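Local coordinates for protein acyl-CoA thioester hydrolase HI0827 (Haemophilus influenzae Rd KW20, PDB 3BJK) that probably hydrolyses long-chain fatty acyl-CoA thioesters, as a broad-specificity hot-dog-fold thioesterase assembled as a hexameric trimer of dimers, at residues G35-S40 with K70-G75. The protein carries 1 engineered substitution. Numbering follows the deposited sequence.
Sequences GGWIMS and KPISVG
Ile72 meets Ile38 and Trp37 where the loop between strands 58-68 and 77-87 passes the first turn of helix 35-54, a case of one loop residue packing against both the start of a hot-dog helix and the neighbouring strands. At the start of the loop, Lys70 keeps to strand 111-123, pairing its backbone with Val114 and giving its NZ to the carbonyl oxygen of Cys113. Pro71 turns away from the helix. Ile72 then points at it; its backbone hydrogen-bonds to Ile33, just ahead of the helix, while Val114 and Val78 of the sheet also pack on its side chain and Ile38 touches Thr115. With CG1 set beside the backbone N (chi1 -61°) and the chain extended beyond, CD1 of Ile72 is carried outward to lie 3.6 Å from CD1 of Ile38. Ile38 repeats this shape (chi1 -56°, chi2 173°), and the two side chains reach each other tip to tip; CG1 of Ile38 is also 3.7 Å from Ile72 CD1. CD1 of Ile72 also lies near the indole plane of Trp37, at the ring edge, a looser 4.4 Å from CZ3. Further along, Val74 packs on Ala29 of a neighbouring subunit. No hydrogen bond spans the two segments, which implies that their cohesion rests on dispersion and on the exclusion of water from buried methyl groups.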
ATOM      1  N   GLY C  35      11.378  -9.867  -3.712  1.00 31.50           N
ATOM      2  CA  GLY C  35      12.340 -10.210  -2.642  1.00 30.62           C
ATOM      3  C   GLY C  35      12.225  -9.321  -1.414  1.00 31.00           C
ATOM      4  O   GLY C  35      12.369  -9.781  -0.301  1.00 31.62           O
ATOM      5  N   GLY C  36      11.948  -8.041  -1.635  1.00 30.75           N
ATOM      6  CA  GLY C  36      11.700  -7.067  -0.555  1.00 31.21           C
ATOM      7  C   GLY C  36      10.558  -7.438   0.359  1.00 30.51           C
ATOM      8  O   GLY C  36      10.636  -7.239   1.565  1.00 31.36           O
ATOM      9  N   TRP C  37       9.495  -8.004  -0.206  1.00 31.44           N
ATOM     10  CA  TRP C  37       8.352  -8.433   0.582  1.00 30.72           C
ATOM     11  C   TRP C  37       8.779  -9.630   1.430  1.00 30.80           C
ATOM     12  O   TRP C  37       8.397  -9.704   2.589  1.00 29.78           O
ATOM     13  CB  TRP C  37       7.148  -8.767  -0.320  1.00 31.36           C
ATOM     14  CG  TRP C  37       5.922  -9.275   0.439  1.00 32.37           C
ATOM     15  CD1 TRP C  37       4.947  -8.529   0.993  1.00 30.98           C
ATOM     16  CD2 TRP C  37       5.599 -10.670   0.752  1.00 30.43           C
ATOM     17  NE1 TRP C  37       4.017  -9.347   1.609  1.00 31.69           N
ATOM     18  CE2 TRP C  37       4.376 -10.663   1.441  1.00 29.64           C
ATOM     19  CE3 TRP C  37       6.217 -11.902   0.482  1.00 31.29           C
ATOM     20  CZ2 TRP C  37       3.755 -11.835   1.897  1.00 32.89           C
ATOM     21  CZ3 TRP C  37       5.587 -13.069   0.889  1.00 31.54           C
ATOM     22  CH2 TRP C  37       4.349 -13.030   1.599  1.00 31.63           C
ATOM     23  N   ILE C  38       9.530 -10.560   0.838  1.00 31.10           N
ATOM     24  CA  ILE C  38       9.999 -11.772   1.548  1.00 32.18           C
ATOM     25  C   ILE C  38      10.876 -11.350   2.746  1.00 33.34           C
ATOM     26  O   ILE C  38      10.671 -11.795   3.861  1.00 31.81           O
ATOM     27  CB  ILE C  38      10.786 -12.787   0.610  1.00 31.79           C
ATOM     28  CG1 ILE C  38       9.939 -13.184  -0.600  1.00 33.22           C
ATOM     29  CG2 ILE C  38      11.262 -14.012   1.420  1.00 31.54           C
ATOM     30  CD1 ILE C  38      10.650 -14.037  -1.674  1.00 33.21           C
ATOM     31  N   MET C  39      11.841 -10.460   2.488  1.00 33.57           N
ATOM     32  CA  MET C  39      12.705  -9.910   3.554  1.00 33.80           C
ATOM     33  C   MET C  39      11.928  -9.279   4.710  1.00 32.24           C
ATOM     34  O   MET C  39      12.290  -9.494   5.900  1.00 31.37           O
ATOM     35  CB  MET C  39      13.667  -8.888   2.948  1.00 34.12           C
ATOM     36  CG  MET C  39      14.658  -9.511   1.970  1.00 34.02           C
ATOM     37  SD  MET C  39      16.014  -8.416   1.475  1.00 35.68           S
ATOM     38  CE  MET C  39      15.294  -7.428   0.302  1.00 32.95           C
ATOM     39  N   SER C  40      10.884  -8.501   4.372  1.00 32.23           N
ATOM     40  CA  SER C  40       9.993  -7.867   5.343  1.00 32.82           C
ATOM     41  C   SER C  40       9.262  -8.878   6.181  1.00 32.57           C
ATOM     42  O   SER C  40       9.171  -8.700   7.410  1.00 31.43           O
ATOM     43  CB  SER C  40       8.962  -6.973   4.661  1.00 32.58           C
ATOM     44  OG  SER C  40       9.587  -5.898   4.038  1.00 37.92           O
ATOM     45  N   LYS C  70      14.354 -20.291  -3.912  1.00 30.09           N
ATOM     46  CA  LYS C  70      13.319 -20.544  -4.884  1.00 30.65           C
ATOM     47  C   LYS C  70      12.384 -19.357  -4.895  1.00 28.86           C
ATOM     48  O   LYS C  70      12.201 -18.693  -3.868  1.00 25.54           O
ATOM     49  CB  LYS C  70      12.568 -21.865  -4.559  1.00 30.67           C
ATOM     50  CG  LYS C  70      13.443 -23.159  -4.604  1.00 32.96           C
ATOM     51  CD  LYS C  70      12.855 -24.271  -3.617  1.00 35.39           C
ATOM     52  CE  LYS C  70      13.804 -25.514  -3.169  1.00 39.00           C
ATOM     53  NZ  LYS C  70      14.092 -25.616  -1.608  1.00 36.95           N
ATOM     54  N   PRO C  71      11.774 -19.079  -6.051  1.00 28.14           N
ATOM     55  CA  PRO C  71      10.791 -18.009  -6.090  1.00 29.45           C
ATOM     56  C   PRO C  71       9.462 -18.341  -5.384  1.00 29.41           C
ATOM     57  O   PRO C  71       9.088 -19.513  -5.273  1.00 29.23           O
ATOM     58  CB  PRO C  71      10.569 -17.788  -7.583  1.00 28.73           C
ATOM     59  CG  PRO C  71      10.928 -19.035  -8.233  1.00 30.01           C
ATOM     60  CD  PRO C  71      11.961 -19.718  -7.367  1.00 29.03           C
ATOM     61  N   ILE C  72       8.762 -17.316  -4.935  1.00 30.08           N
ATOM     62  CA  ILE C  72       7.388 -17.476  -4.440  1.00 29.75           C
ATOM     63  C   ILE C  72       6.389 -17.023  -5.476  1.00 29.54           C
ATOM     64  O   ILE C  72       6.609 -16.055  -6.173  1.00 30.79           O
ATOM     65  CB  ILE C  72       7.161 -16.664  -3.098  1.00 29.25           C
ATOM     66  CG1 ILE C  72       8.078 -17.152  -2.005  1.00 30.75           C
ATOM     67  CG2 ILE C  72       5.693 -16.754  -2.649  1.00 28.75           C
ATOM     68  CD1 ILE C  72       8.006 -16.382  -0.765  1.00 30.92           C
ATOM     69  N   SER C  73       5.283 -17.747  -5.608  1.00 30.88           N
ATOM     70  CA  SER C  73       4.246 -17.424  -6.566  1.00 30.41           C
ATOM     71  C   SER C  73       3.032 -16.794  -5.886  1.00 29.47           C
ATOM     72  O   SER C  73       2.700 -17.103  -4.755  1.00 28.44           O
ATOM     73  CB  SER C  73       3.777 -18.667  -7.308  1.00 31.48           C
ATOM     74  OG  SER C  73       4.832 -19.144  -8.117  1.00 33.11           O
ATOM     75  N   VAL C  74       2.326 -15.971  -6.628  1.00 29.22           N
ATOM     76  CA  VAL C  74       1.005 -15.488  -6.194  1.00 28.86           C
ATOM     77  C   VAL C  74       0.083 -16.665  -5.821  1.00 27.88           C
ATOM     78  O   VAL C  74      -0.048 -17.630  -6.567  1.00 26.37           O
ATOM     79  CB  VAL C  74       0.327 -14.609  -7.294  1.00 28.94           C
ATOM     80  CG1 VAL C  74      -1.093 -14.245  -6.913  1.00 30.04           C
ATOM     81  CG2 VAL C  74       1.132 -13.353  -7.499  1.00 29.18           C
ATOM     82  N   GLY C  75      -0.586 -16.554  -4.684  1.00 27.74           N
ATOM     83  CA  GLY C  75      -1.507 -17.605  -4.274  1.00 27.85           C
ATOM     84  C   GLY C  75      -0.877 -18.700  -3.407  1.00 27.42           C
ATOM     85  O   GLY C  75      -1.626 -19.506  -2.856  1.00 27.86           O
TER